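Local coordinates for putative metal resistance protein (Proteus mirabilis, PDB 6C29) that primes the disulfide isomerase ScsC through its N-terminal periplasmic tandem immunoglobulin-fold domain, and is probably a membrane protein-disulfide reductase, at residues A[20-25]-A[125-130]; A[42-47]-A[109-114]; A[177-182]-A[232-237]; A[190-195]-A[212-217]. All coordinates share one frame; numbering follows the deposited sequence.

Overall arrangement
The chain is the periplasmic tandem immunoglobulin-fold part of a larger membrane protein. Contacts 1 and 2 lie in the first immunoglobulin-type domain, and contacts 3 and 4 follow in the second. Contact 2 falls within the sequence spanned by contact 1. The two touch through Leu125 and Leu109, on the adjacent strands 118-128 and 104-114, although their centres are about 22 Å apart. Contact 4 falls between the two segments of contact 3. Strands 204-213 and 226-233, which they use, follow each other along the chain. Contacts 1 and 4 have centres about 40 Å apart, whereas nearest atoms of contacts 2 and 3 are about 8 Å apart, near the domain junction.

Contact 1 (A[20-25]-A[125-130]); sequences ATADKS and LNLDLN
Ala20 and Ala22 face Leu125 and Leu127 across the interior of an immunoglobulin-type β-sandwich, and Lys24 meets Leu129 at its end. Strands 20-24 and 125-128 belong to different sheets. Their axes pass 7.8 Å apart and run in roughly the same direction, at 34°. The contact is therefore made by side chains, not by backbone pairing. Leu127 sends one methyl to Ala22 and the other to the backbone of Ala20. CD1 lies 4.0 Å from Ala22 CB, and CD2 rests 3.6 Å from the backbone O of Ala20. The small alanines let the leucine branches come close to the strand itself. Leu129 divides its methyls in a similar way. Its CD2 packs on Ala22 CB at 3.8 Å, while CD1 meets Lys24 CD at 3.9 Å. Lys24 crosses Leu129 at about a right angle. Its CG is anti to the backbone N (chi1 -176°), and the chain bends further out at chi3. The apolar part of the lysine thus packs on the leucine, while NZ is hydrogen-bonded to Ser102 O. One water joins the backbones at this end. It accepts from Lys24 N at 2.8 Å and donates to Leu129 O at 2.9 Å. In the same segment as Leu129, Asp128 OD1 accepts from Asn130 N, an Asx turn where strand 118-128 ends. Val30 also touches both Lys24 and Leu129. Face-to-face packing of two sheets is the hallmark of the immunoglobulin β-sandwich.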
loop_
_atom_site.group_PDB
_atom_site.type_symbol
_atom_site.label_atom_id
_atom_site.label_comp_id
_atom_site.label_asym_id
_atom_site.label_seq_id
_atom_site.Cartn_x
_atom_site.Cartn_y
_atom_site.Cartn_z
ATOM N N ALA A 20 -5.126 0.495 -16.954
ATOM C CA ALA A 20 -5.518 -0.780 -16.406
ATOM C C ALA A 20 -5.590 -1.833 -17.494
ATOM O O ALA A 20 -6.053 -1.555 -18.609
ATOM C CB ALA A 20 -6.832 -0.681 -15.693
ATOM N N THR A 21 -5.118 -3.025 -17.164
ATOM C CA THR A 21 -5.184 -4.186 -18.038
ATOM C C THR A 21 -5.697 -5.360 -17.221
ATOM O O THR A 21 -5.608 -5.340 -15.998
ATOM C CB THR A 21 -3.832 -4.533 -18.625
ATOM O OG1 THR A 21 -2.874 -4.689 -17.571
ATOM C CG2 THR A 21 -3.391 -3.442 -19.598
ATOM N N ALA A 22 -6.273 -6.351 -17.873
ATOM C CA ALA A 22 -6.899 -7.421 -17.132
ATOM C C ALA A 22 -6.979 -8.717 -17.897
ATOM O O ALA A 22 -6.916 -8.734 -19.115
ATOM C CB ALA A 22 -8.300 -6.996 -16.701
ATOM N N ASP A 23 -7.110 -9.794 -17.135
ATOM C CA ASP A 23 -7.280 -11.142 -17.665
ATOM C C ASP A 23 -8.340 -11.853 -16.842
ATOM O O ASP A 23 -8.305 -11.808 -15.624
ATOM C CB ASP A 23 -5.957 -11.884 -17.608
ATOM C CG ASP A 23 -5.986 -13.198 -18.352
ATOM O OD1 ASP A 23 -6.991 -13.476 -19.036
ATOM O OD2 ASP A 23 -4.997 -13.950 -18.250
ATOM N N LYS A 24 -9.311 -12.479 -17.513
ATOM C CA LYS A 24 -10.322 -13.248 -16.820
ATOM C C LYS A 24 -10.082 -14.704 -17.130
ATOM O O LYS A 24 -9.972 -15.093 -18.290
ATOM C CB LYS A 24 -11.748 -12.820 -17.211
ATOM C CG LYS A 24 -12.817 -13.564 -16.411
ATOM C CD LYS A 24 -14.204 -12.915 -16.474
ATOM C CE LYS A 24 -15.081 -13.432 -17.563
ATOM N NZ LYS A 24 -16.479 -12.966 -17.303
ATOM N N SER A 25 -10.011 -15.504 -16.077
ATOM C CA SER A 25 -9.808 -16.937 -16.219
ATOM C C SER A 25 -11.131 -17.647 -16.497
ATOM O O SER A 25 -12.210 -17.063 -16.354
ATOM C CB SER A 25 -9.148 -17.492 -14.951
ATOM O OG SER A 25 -10.078 -17.545 -13.876
ATOM N N LEU A 125 -12.405 3.430 -15.592
ATOM C CA LEU A 125 -11.729 2.242 -16.110
ATOM C C LEU A 125 -12.779 1.346 -16.755
ATOM O O LEU A 125 -13.639 0.837 -16.087
ATOM C CB LEU A 125 -11.006 1.509 -14.973
ATOM C CG LEU A 125 -10.122 2.385 -14.110
ATOM C CD1 LEU A 125 -9.552 1.512 -12.987
ATOM C CD2 LEU A 125 -9.024 3.038 -14.962
ATOM N N ASN A 126 -12.686 1.155 -18.061
ATOM C CA ASN A 126 -13.596 0.303 -18.792
ATOM C C ASN A 126 -12.803 -0.820 -19.441
ATOM O O ASN A 126 -11.935 -0.585 -20.278
ATOM C CB ASN A 126 -14.355 1.154 -19.824
ATOM C CG ASN A 126 -15.120 2.296 -19.165
ATOM O OD1 ASN A 126 -15.916 2.084 -18.246
ATOM N ND2 ASN A 126 -14.858 3.518 -19.613
ATOM N N LEU A 127 -13.090 -2.043 -19.019
ATOM C CA LEU A 127 -12.348 -3.237 -19.463
ATOM C C LEU A 127 -13.283 -4.238 -20.129
ATOM O O LEU A 127 -14.308 -4.619 -19.564
ATOM C CB LEU A 127 -11.644 -3.904 -18.280
ATOM C CG LEU A 127 -10.560 -3.072 -17.580
ATOM C CD1 LEU A 127 -10.333 -3.561 -16.161
ATOM C CD2 LEU A 127 -9.303 -3.165 -18.390
ATOM N N ASP A 128 -12.911 -4.669 -21.340
ATOM C CA ASP A 128 -13.661 -5.689 -22.065
ATOM C C ASP A 128 -12.963 -7.026 -21.882
ATOM O O ASP A 128 -11.944 -7.290 -22.503
ATOM C CB ASP A 128 -13.782 -5.315 -23.544
ATOM C CG ASP A 128 -14.636 -6.314 -24.349
ATOM O OD1 ASP A 128 -15.039 -7.367 -23.806
ATOM O OD2 ASP A 128 -14.899 -6.038 -25.546
ATOM N N LEU A 129 -13.504 -7.857 -21.000
ATOM C CA LEU A 129 -12.830 -9.086 -20.616
ATOM C C LEU A 129 -12.989 -10.206 -21.655
ATOM O O LEU A 129 -12.421 -11.285 -21.489
ATOM C CB LEU A 129 -13.347 -9.550 -19.257
ATOM C CG LEU A 129 -13.172 -8.554 -18.108
ATOM C CD1 LEU A 129 -13.767 -9.055 -16.807
ATOM C CD2 LEU A 129 -11.715 -8.269 -17.909
ATOM N N ASN A 130 -13.686 -9.925 -22.753
ATOM C CA ASN A 130 -13.753 -10.865 -23.869
ATOM C C ASN A 130 -12.568 -10.705 -24.802
ATOM O O ASN A 130 -12.373 -11.516 -25.706
ATOM C CB ASN A 130 -15.040 -10.668 -24.673
ATOM C CG ASN A 130 -16.239 -11.329 -24.035
ATOM O OD1 ASN A 130 -16.111 -12.333 -23.329
ATOM N ND2 ASN A 130 -17.422 -10.771 -24.287
HETATM O O HOH W 1 -9.947 -12.194 -20.268
#

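Contact 2 (A[42-47]-A[109-114])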
loop_
_atom_site.group_PDB
_atom_site.type_symbol
_atom_site.label_atom_id
_atom_site.label_comp_id
_atom_site.label_asym_id
_atom_site.label_seq_id
_atom_site.Cartn_x
_atom_site.Cartn_y
_atom_site.Cartn_z
ATOM N N TRP A 42 5.233 14.684 -7.571
ATOM C CA TRP A 42 3.932 14.171 -7.170
ATOM C C TRP A 42 4.047 12.708 -6.741
ATOM O O TRP A 42 4.788 11.916 -7.336
ATOM C CB TRP A 42 2.907 14.293 -8.317
ATOM C CG TRP A 42 2.505 15.712 -8.630
ATOM C CD1 TRP A 42 3.096 16.548 -9.526
ATOM C CD2 TRP A 42 1.417 16.441 -8.058
ATOM N NE1 TRP A 42 2.444 17.749 -9.545
ATOM C CE2 TRP A 42 1.409 17.714 -8.654
ATOM C CE3 TRP A 42 0.453 16.148 -7.101
ATOM C CZ2 TRP A 42 0.475 18.682 -8.319
ATOM C CZ3 TRP A 42 -0.476 17.108 -6.771
ATOM C CH2 TRP A 42 -0.459 18.359 -7.375
ATOM N N LYS A 43 3.326 12.384 -5.682
ATOM C CA LYS A 43 3.258 11.046 -5.104
ATOM C C LYS A 43 1.840 10.554 -5.011
ATOM O O LYS A 43 0.905 11.333 -5.131
ATOM C CB LYS A 43 3.902 11.063 -3.716
ATOM C CG LYS A 43 5.370 11.491 -3.753
ATOM C CD LYS A 43 5.826 12.166 -2.480
ATOM C CE LYS A 43 7.244 12.775 -2.642
ATOM N NZ LYS A 43 7.280 14.068 -3.398
ATOM N N THR A 44 1.663 9.248 -4.850
ATOM C CA THR A 44 0.385 8.744 -4.402
ATOM C C THR A 44 0.638 7.989 -3.112
ATOM O O THR A 44 1.746 8.018 -2.597
ATOM C CB THR A 44 -0.317 7.915 -5.464
ATOM O OG1 THR A 44 -1.657 7.593 -5.039
ATOM C CG2 THR A 44 0.432 6.649 -5.835
ATOM N N TYR A 45 -0.429 7.458 -2.539
ATOM C CA TYR A 45 -0.395 6.995 -1.162
ATOM C C TYR A 45 -0.546 5.503 -1.007
ATOM O O TYR A 45 -1.106 4.810 -1.833
ATOM C CB TYR A 45 -1.509 7.650 -0.395
ATOM C CG TYR A 45 -1.457 9.145 -0.243
ATOM C CD1 TYR A 45 -0.823 9.728 0.839
ATOM C CD2 TYR A 45 -2.096 9.960 -1.152
ATOM C CE1 TYR A 45 -0.820 11.114 1.017
ATOM C CE2 TYR A 45 -2.110 11.325 -0.988
ATOM C CZ TYR A 45 -1.471 11.895 0.110
ATOM O OH TYR A 45 -1.490 13.254 0.277
ATOM N N TRP A 46 -0.042 5.039 0.122
ATOM C CA TRP A 46 -0.212 3.670 0.566
ATOM C C TRP A 46 -1.565 3.498 1.230
ATOM O O TRP A 46 -2.304 4.469 1.406
ATOM C CB TRP A 46 0.928 3.344 1.525
ATOM C CG TRP A 46 1.132 1.917 1.952
ATOM C CD1 TRP A 46 1.151 0.819 1.165
ATOM C CD2 TRP A 46 1.412 1.462 3.282
ATOM N NE1 TRP A 46 1.408 -0.306 1.915
ATOM C CE2 TRP A 46 1.580 0.069 3.216
ATOM C CE3 TRP A 46 1.534 2.096 4.526
ATOM C CZ2 TRP A 46 1.854 -0.710 4.319
ATOM C CZ3 TRP A 46 1.823 1.297 5.641
ATOM C CH2 TRP A 46 1.991 -0.084 5.512
ATOM N N ARG A 47 -1.861 2.280 1.657
ATOM C CA ARG A 47 -3.154 2.028 2.304
ATOM C C ARG A 47 -3.329 2.808 3.606
ATOM O O ARG A 47 -4.460 3.108 3.999
ATOM C CB ARG A 47 -3.326 0.536 2.570
ATOM C CG ARG A 47 -2.345 -0.034 3.540
ATOM C CD ARG A 47 -2.538 -1.535 3.700
ATOM N NE ARG A 47 -1.578 -1.990 4.683
ATOM C CZ ARG A 47 -0.759 -3.019 4.540
ATOM N NH1 ARG A 47 -0.812 -3.794 3.436
ATOM N NH2 ARG A 47 0.104 -3.293 5.497
ATOM N N LEU A 109 -11.686 4.728 -10.521
ATOM C CA LEU A 109 -10.535 4.897 -9.655
ATOM C C LEU A 109 -10.531 6.319 -9.123
ATOM O O LEU A 109 -10.453 7.257 -9.919
ATOM C CB LEU A 109 -9.234 4.643 -10.419
ATOM C CG LEU A 109 -7.931 5.095 -9.761
ATOM C CD1 LEU A 109 -7.607 4.244 -8.549
ATOM C CD2 LEU A 109 -6.796 5.067 -10.790
ATOM N N THR A 110 -10.588 6.498 -7.800
ATOM C CA THR A 110 -10.338 7.798 -7.193
ATOM C C THR A 110 -8.870 7.808 -6.809
ATOM O O THR A 110 -8.456 7.174 -5.817
ATOM C CB THR A 110 -11.223 8.056 -6.001
ATOM O OG1 THR A 110 -12.608 8.003 -6.422
ATOM C CG2 THR A 110 -10.887 9.435 -5.379
ATOM N N LEU A 111 -8.066 8.453 -7.642
ATOM C CA LEU A 111 -6.637 8.511 -7.437
ATOM C C LEU A 111 -6.279 9.711 -6.608
ATOM O O LEU A 111 -6.643 10.844 -6.933
ATOM C CB LEU A 111 -5.885 8.582 -8.763
ATOM C CG LEU A 111 -4.360 8.622 -8.627
ATOM C CD1 LEU A 111 -3.826 7.309 -8.127
ATOM C CD2 LEU A 111 -3.776 8.940 -10.009
ATOM N N SER A 112 -5.587 9.475 -5.507
ATOM C CA SER A 112 -5.031 10.547 -4.725
ATOM C C SER A 112 -3.595 10.818 -5.129
ATOM O O SER A 112 -2.782 9.875 -5.285
ATOM C CB SER A 112 -5.090 10.178 -3.265
ATOM O OG SER A 112 -4.531 8.883 -3.157
ATOM N N THR A 113 -3.272 12.081 -5.352
ATOM C CA THR A 113 -1.903 12.465 -5.650
ATOM C C THR A 113 -1.580 13.618 -4.738
ATOM O O THR A 113 -2.469 14.398 -4.352
ATOM C CB THR A 113 -1.696 12.828 -7.143
ATOM O OG1 THR A 113 -2.615 13.846 -7.552
ATOM C CG2 THR A 113 -1.893 11.577 -8.050
ATOM N N CYS A 114 -0.315 13.747 -4.413
ATOM C CA CYS A 114 0.121 14.770 -3.484
ATOM C C CYS A 114 1.433 15.418 -3.862
ATOM O O CYS A 114 2.382 14.743 -4.230
ATOM C CB CYS A 114 0.256 14.179 -2.098
ATOM S SG CYS A 114 0.927 15.363 -0.908
HETATM O O HOH W 2 5.036 15.128 -2.276
#
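Thr44 and Tyr45 are turned by their first torsions onto the end of strand 104-114. In Thr44, OG1 is anti to the backbone N (chi1 -172°) and donates to Ser112 O. That bond is short, 2.6 Å, and lies nearly along the C=O axis. In Tyr45, CG is anti to the carbonyl carbon (chi1 -64°), and the ring reaches the same strand. Its CD2 edge comes 3.3 Å from Ser112 OG, near the ring plane. Further out, CZ packs 3.6 Å from Cys114 CB in one of the two deposited conformers of Cys114. The backbones meet in a single antiparallel bridge, the hydrogen-bonded pair Lys43 and Cys114. Lys43 N donates to Cys114 O at 2.9 Å, and Cys114 N donates to Lys43 O at 2.8 Å. The strands then diverge, with axes at 130°. Lys43 O also receives a CA-H contact from Thr113, at 3.1 Å. The Trp42 ring lies beside Thr113 and Cys114, with CE3 3.5 Å from Cys114 C. Ser112 OG and Thr113 OG1 are hydrogen-bonded to Val54 O and His15 NE2, respectively, and His15 stacks on Trp42. Cys118, at the start of strand 118-128, across the hairpin turn from Cys114, touches Tyr45. This pair of cysteines is consistent with the cysteine active site of the domain. On its other side strand 43-45 pairs with strand 84-88, and strand 104-114 runs between strands 57-60 and 118-128.

Contact 3 (A[177-182]-A[232-237])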
loop_
_atom_site.group_PDB
_atom_site.type_symbol
_atom_site.label_atom_id
_atom_site.label_comp_id
_atom_site.label_asym_id
_atom_site.label_seq_id
_atom_site.Cartn_x
_atom_site.Cartn_y
_atom_site.Cartn_z
ATOM N N ASP A 177 22.291 -9.877 10.286
ATOM C CA ASP A 177 22.141 -8.610 10.982
ATOM C C ASP A 177 21.316 -7.622 10.197
ATOM O O ASP A 177 21.257 -7.702 8.971
ATOM C CB ASP A 177 23.493 -7.956 11.226
ATOM C CG ASP A 177 24.332 -8.678 12.274
ATOM O OD1 ASP A 177 23.800 -9.597 12.942
ATOM O OD2 ASP A 177 25.513 -8.276 12.441
ATOM N N TRP A 178 20.718 -6.662 10.900
ATOM C CA TRP A 178 20.043 -5.560 10.230
ATOM C C TRP A 178 21.052 -4.639 9.563
ATOM O O TRP A 178 22.106 -4.366 10.149
ATOM C CB TRP A 178 19.190 -4.796 11.222
ATOM C CG TRP A 178 18.065 -5.575 11.787
ATOM C CD1 TRP A 178 18.008 -6.145 13.038
ATOM C CD2 TRP A 178 16.820 -5.868 11.164
ATOM N NE1 TRP A 178 16.811 -6.751 13.225
ATOM C CE2 TRP A 178 16.058 -6.607 12.086
ATOM C CE3 TRP A 178 16.270 -5.580 9.911
ATOM C CZ2 TRP A 178 14.784 -7.063 11.798
ATOM C CZ3 TRP A 178 15.010 -6.029 9.625
ATOM C CH2 TRP A 178 14.276 -6.767 10.549
ATOM N N HIS A 179 20.730 -4.143 8.363
ATOM C CA HIS A 179 21.615 -3.270 7.621
ATOM C C HIS A 179 21.057 -1.867 7.432
ATOM O O HIS A 179 21.614 -0.898 7.941
ATOM C CB HIS A 179 21.938 -3.930 6.268
ATOM C CG HIS A 179 22.622 -5.248 6.425
ATOM N ND1 HIS A 179 22.101 -6.430 5.937
ATOM C CD2 HIS A 179 23.753 -5.588 7.086
ATOM C CE1 HIS A 179 22.905 -7.430 6.256
ATOM N NE2 HIS A 179 23.924 -6.944 6.947
ATOM N N GLN A 180 19.963 -1.749 6.694
ATOM C CA GLN A 180 19.302 -0.475 6.483
ATOM C C GLN A 180 17.805 -0.647 6.538
ATOM O O GLN A 180 17.132 -0.481 5.526
ATOM C CB GLN A 180 19.701 0.135 5.121
ATOM C CG GLN A 180 21.172 0.505 5.005
ATOM C CD GLN A 180 21.483 1.224 3.716
ATOM O OE1 GLN A 180 22.422 0.866 3.012
ATOM N NE2 GLN A 180 20.707 2.266 3.415
ATOM N N PRO A 181 17.262 -0.980 7.697
ATOM C CA PRO A 181 15.835 -1.251 7.783
ATOM C C PRO A 181 14.963 -0.041 7.685
ATOM O O PRO A 181 15.357 1.076 8.021
ATOM C CB PRO A 181 15.696 -1.893 9.151
ATOM C CG PRO A 181 16.835 -1.340 9.940
ATOM C CD PRO A 181 17.968 -1.234 8.962
ATOM N N ASN A 182 13.748 -0.281 7.213
ATOM C CA ASN A 182 12.684 0.700 7.268
ATOM C C ASN A 182 11.453 -0.003 7.781
ATOM O O ASN A 182 11.327 -1.226 7.651
ATOM C CB ASN A 182 12.401 1.332 5.898
ATOM C CG ASN A 182 13.441 2.325 5.516
ATOM O OD1 ASN A 182 13.482 3.424 6.055
ATOM N ND2 ASN A 182 14.307 1.938 4.598
ATOM N N THR A 232 11.302 -3.639 5.954
ATOM C CA THR A 232 12.141 -3.943 4.814
ATOM C C THR A 232 13.599 -3.894 5.211
ATOM O O THR A 232 13.972 -3.140 6.111
ATOM C CB THR A 232 11.906 -2.970 3.661
ATOM O OG1 THR A 232 12.350 -1.661 4.026
ATOM C CG2 THR A 232 10.417 -2.927 3.267
ATOM N N ASP A 233 14.420 -4.682 4.530
ATOM C CA ASP A 233 15.875 -4.599 4.612
ATOM C C ASP A 233 16.423 -5.447 3.456
ATOM O O ASP A 233 15.830 -6.465 3.114
ATOM C CB ASP A 233 16.399 -5.084 5.958
ATOM C CG ASP A 233 17.786 -4.588 6.251
ATOM O OD1 ASP A 233 18.286 -3.686 5.556
ATOM O OD2 ASP A 233 18.362 -5.097 7.217
ATOM N N ASP A 234 17.542 -5.009 2.878
ATOM C CA ASP A 234 18.264 -5.786 1.862
ATOM C C ASP A 234 17.358 -6.202 0.712
ATOM O O ASP A 234 17.480 -7.304 0.179
ATOM C CB ASP A 234 18.900 -7.006 2.514
ATOM C CG ASP A 234 19.988 -6.616 3.515
ATOM O OD1 ASP A 234 20.731 -5.655 3.240
ATOM O OD2 ASP A 234 20.037 -7.211 4.606
ATOM N N GLY A 235 16.422 -5.337 0.350
ATOM C CA GLY A 235 15.549 -5.628 -0.778
ATOM C C GLY A 235 14.424 -6.626 -0.508
ATOM O O GLY A 235 13.692 -7.013 -1.436
ATOM N N TYR A 236 14.293 -7.048 0.745
ATOM C CA TYR A 236 13.211 -7.909 1.180
ATOM C C TYR A 236 12.182 -7.113 1.913
ATOM O O TYR A 236 12.528 -6.190 2.627
ATOM C CB TYR A 236 13.742 -9.009 2.096
ATOM C CG TYR A 236 12.867 -10.236 2.239
ATOM C CD1 TYR A 236 11.800 -10.276 3.144
ATOM C CD2 TYR A 236 13.125 -11.371 1.481
ATOM C CE1 TYR A 236 10.984 -11.449 3.284
ATOM C CE2 TYR A 236 12.349 -12.522 1.608
ATOM C CZ TYR A 236 11.288 -12.556 2.506
ATOM O OH TYR A 236 10.551 -13.717 2.611
ATOM N N SER A 237 10.917 -7.470 1.748
ATOM C CA SER A 237 9.828 -6.772 2.381
ATOM C C SER A 237 8.874 -7.740 3.033
ATOM O O SER A 237 8.316 -8.593 2.359
ATOM C CB SER A 237 9.098 -5.939 1.344
ATOM O OG SER A 237 8.051 -5.212 1.930
HETATM O O HOH W 3 14.945 -1.047 3.799
#
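Asp233 and Asp234 hold segment 177-182, a loop leading into strand 182-186, against the end of a β-hairpin in the second immunoglobulin-type domain. The hairpin joins strands 226-233 and 236-243 by a type I' turn from Asp233 to Tyr236. Strand pairing comes first. Asn182 and Thr232 form an antiparallel hydrogen-bonded pair, with Thr232 N to Asn182 O at 3.0 Å and Asn182 N to Thr232 O at 3.1 Å. Before this pair, the loop bonds to carboxylates. Asp233 has CG anti to its backbone N (chi1 -160°), and its two oxygens take two successive amides. OD2 accepts from His179 N at 2.8 Å with its syn lone pair, in a nearly straight bond of 170°. OD1 accepts from Gln180 N, also at 2.8 Å, on the syn side but out of the carboxylate plane. Asp234 OD2 bonds to His179 ND1 at 2.6 Å, again by the syn lone pair. The oxygen lies in the imidazole plane, although ring and carboxylate are turned 54° apart. Arg173 makes salt bridges to both aspartates, so it probably offsets part of their negative charge. The edge of the Trp178 ring meets a carboxylate oxygen near the ring plane, with CE3 3.4 Å from Asp233 OD2. Water completes the join: one molecule donates to Gln180 O, accepts from Asn182 ND2 and is hydrogen-bonded to Thr232 OG1 at 2.7 Å.

Contact 4 (A[190-195]-A[212-217]); sequences GMLYGI and TDDWGD
Thr212 pairs with Leu192 through two backbone hydrogen bonds. Leu192 N donates to Thr212 O at 2.7 Å, and Thr212 N donates to Leu192 O at 2.9 Å. Both bonds are nearly straight. The side chains lie on the same face of the sheet and cross at a slant, with Thr212 OG1 3.5 Å from Leu192 CB. The first torsion sets OG1 between the backbone N and the carbonyl carbon (chi1 68°). From there it donates to Asp213 O. Asp213 comes next. Its O also accepts from Gly216 N and lies 3.5 Å from Leu192 CD1. The carboxylate turns back over the following residues. OD1 accepts from Trp215 N at 2.9 Å and from Asp217 N at 3.1 Å, and the two donors come from opposite faces of the carboxylate plane. The bond from Trp215 makes an Asx turn, within a type I β-turn from Asp213 to Gly216. Here strands 191-201 and 204-213, an antiparallel hairpin at the sheet edge of the second immunoglobulin-type domain, reach their open end. Asp214 then folds back toward Gly190, just before strand 191-201. Its OD2 lies 3.4 Å from Gly190 CA, and its OD1 is 3.9 Å from Leu192 CD2, where the two side chains cross at about a right angle. Gly190 has a positive phi of 92°, which suits glycine. Gly216 closes the turn, and Asp217 O accepts from Asp213 N.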
loop_
_atom_site.group_PDB
_atom_site.type_symbol
_atom_site.label_atom_id
_atom_site.label_comp_id
_atom_site.label_asym_id
_atom_site.label_seq_id
_atom_site.Cartn_x
_atom_site.Cartn_y
_atom_site.Cartn_z
ATOM N N GLY A 190 -8.667 5.922 14.167
ATOM C CA GLY A 190 -8.731 7.012 15.114
ATOM C C GLY A 190 -7.369 7.457 15.603
ATOM O O GLY A 190 -7.262 8.477 16.281
HETATM N N MSE A 191 -6.329 6.689 15.280
HETATM C CA MSE A 191 -4.986 6.966 15.801
HETATM C C MSE A 191 -4.040 7.461 14.711
HETATM O O MSE A 191 -4.187 7.125 13.536
HETATM C CB MSE A 191 -4.379 5.724 16.448
HETATM C CG MSE A 191 -5.264 5.064 17.463
HETATM SE SE MSE A 191 -5.635 6.247 18.961
HETATM C CE MSE A 191 -6.977 5.133 19.845
ATOM N N LEU A 192 -3.072 8.269 15.135
ATOM C CA LEU A 192 -2.000 8.732 14.280
ATOM C C LEU A 192 -0.679 8.237 14.832
ATOM O O LEU A 192 -0.449 8.312 16.050
ATOM C CB LEU A 192 -1.972 10.258 14.217
ATOM C CG LEU A 192 -3.247 10.953 13.750
ATOM C CD1 LEU A 192 -3.053 12.458 13.802
ATOM C CD2 LEU A 192 -3.600 10.480 12.354
ATOM N N TYR A 193 0.182 7.755 13.944
ATOM C CA TYR A 193 1.545 7.397 14.310
ATOM C C TYR A 193 2.545 8.434 13.824
ATOM O O TYR A 193 2.449 8.910 12.724
ATOM C CB TYR A 193 1.907 6.039 13.734
ATOM C CG TYR A 193 1.331 4.853 14.425
ATOM C CD1 TYR A 193 0.727 4.945 15.666
ATOM C CD2 TYR A 193 1.392 3.629 13.819
ATOM C CE1 TYR A 193 0.211 3.798 16.292
ATOM C CE2 TYR A 193 0.896 2.498 14.420
ATOM C CZ TYR A 193 0.312 2.580 15.641
ATOM O OH TYR A 193 -0.180 1.410 16.184
ATOM N N GLY A 194 3.505 8.767 14.658
ATOM C CA GLY A 194 4.584 9.633 14.246
ATOM C C GLY A 194 5.647 8.924 13.427
ATOM O O GLY A 194 5.467 7.756 13.026
ATOM N N ILE A 195 6.753 9.629 13.148
ATOM C CA ILE A 195 7.875 9.076 12.389
ATOM C C ILE A 195 8.563 8.004 13.250
ATOM O O ILE A 195 9.022 8.317 14.359
ATOM C CB ILE A 195 8.875 10.168 11.994
ATOM C CG1 ILE A 195 8.140 11.262 11.204
ATOM C CG2 ILE A 195 10.014 9.573 11.207
ATOM C CD1 ILE A 195 8.999 12.473 10.957
ATOM N N THR A 212 -0.822 9.522 18.704
ATOM C CA THR A 212 -1.842 10.479 19.121
ATOM C C THR A 212 -3.210 10.062 18.577
ATOM O O THR A 212 -3.306 9.209 17.697
ATOM C CB THR A 212 -1.544 11.919 18.656
ATOM O OG1 THR A 212 -1.658 12.013 17.234
ATOM C CG2 THR A 212 -0.158 12.372 19.102
ATOM N N ASP A 213 -4.270 10.675 19.096
ATOM C CA ASP A 213 -5.579 10.525 18.490
ATOM C C ASP A 213 -5.642 11.396 17.246
ATOM O O ASP A 213 -4.658 12.058 16.902
ATOM C CB ASP A 213 -6.689 10.880 19.494
ATOM C CG ASP A 213 -6.630 12.330 19.987
ATOM O OD1 ASP A 213 -5.982 13.196 19.365
ATOM O OD2 ASP A 213 -7.252 12.606 21.031
ATOM N N ASP A 214 -6.794 11.415 16.582
ATOM C CA ASP A 214 -6.930 12.144 15.319
ATOM C C ASP A 214 -6.737 13.652 15.457
ATOM O O ASP A 214 -6.667 14.347 14.445
ATOM C CB ASP A 214 -8.306 11.901 14.682
ATOM C CG ASP A 214 -8.393 10.589 13.911
ATOM O OD1 ASP A 214 -7.376 10.119 13.346
ATOM O OD2 ASP A 214 -9.511 10.041 13.849
ATOM N N TRP A 215 -6.681 14.167 16.686
ATOM C CA TRP A 215 -6.561 15.610 16.866
ATOM C C TRP A 215 -5.221 16.049 17.455
ATOM O O TRP A 215 -5.055 17.214 17.810
ATOM C CB TRP A 215 -7.700 16.118 17.739
ATOM C CG TRP A 215 -9.037 15.798 17.131
ATOM C CD1 TRP A 215 -9.683 16.489 16.138
ATOM C CD2 TRP A 215 -9.908 14.725 17.503
ATOM N NE1 TRP A 215 -10.891 15.893 15.860
ATOM C CE2 TRP A 215 -11.055 14.813 16.687
ATOM C CE3 TRP A 215 -9.828 13.696 18.443
ATOM C CZ2 TRP A 215 -12.109 13.907 16.786
ATOM C CZ3 TRP A 215 -10.875 12.798 18.537
ATOM C CH2 TRP A 215 -12.000 12.910 17.715
ATOM N N GLY A 216 -4.275 15.118 17.557
ATOM C CA GLY A 216 -2.912 15.446 17.944
ATOM C C GLY A 216 -2.630 15.401 19.434
ATOM O O GLY A 216 -1.518 15.724 19.863
ATOM N N ASP A 217 -3.620 14.996 20.222
ATOM C CA ASP A 217 -3.441 14.873 21.666
ATOM C C ASP A 217 -3.001 13.459 22.025
ATOM O O ASP A 217 -3.153 12.537 21.221
ATOM C CB ASP A 217 -4.733 15.226 22.407
ATOM C CG ASP A 217 -5.161 16.667 22.188
ATOM O OD1 ASP A 217 -4.276 17.548 22.095
ATOM O OD2 ASP A 217 -6.384 16.917 22.102
#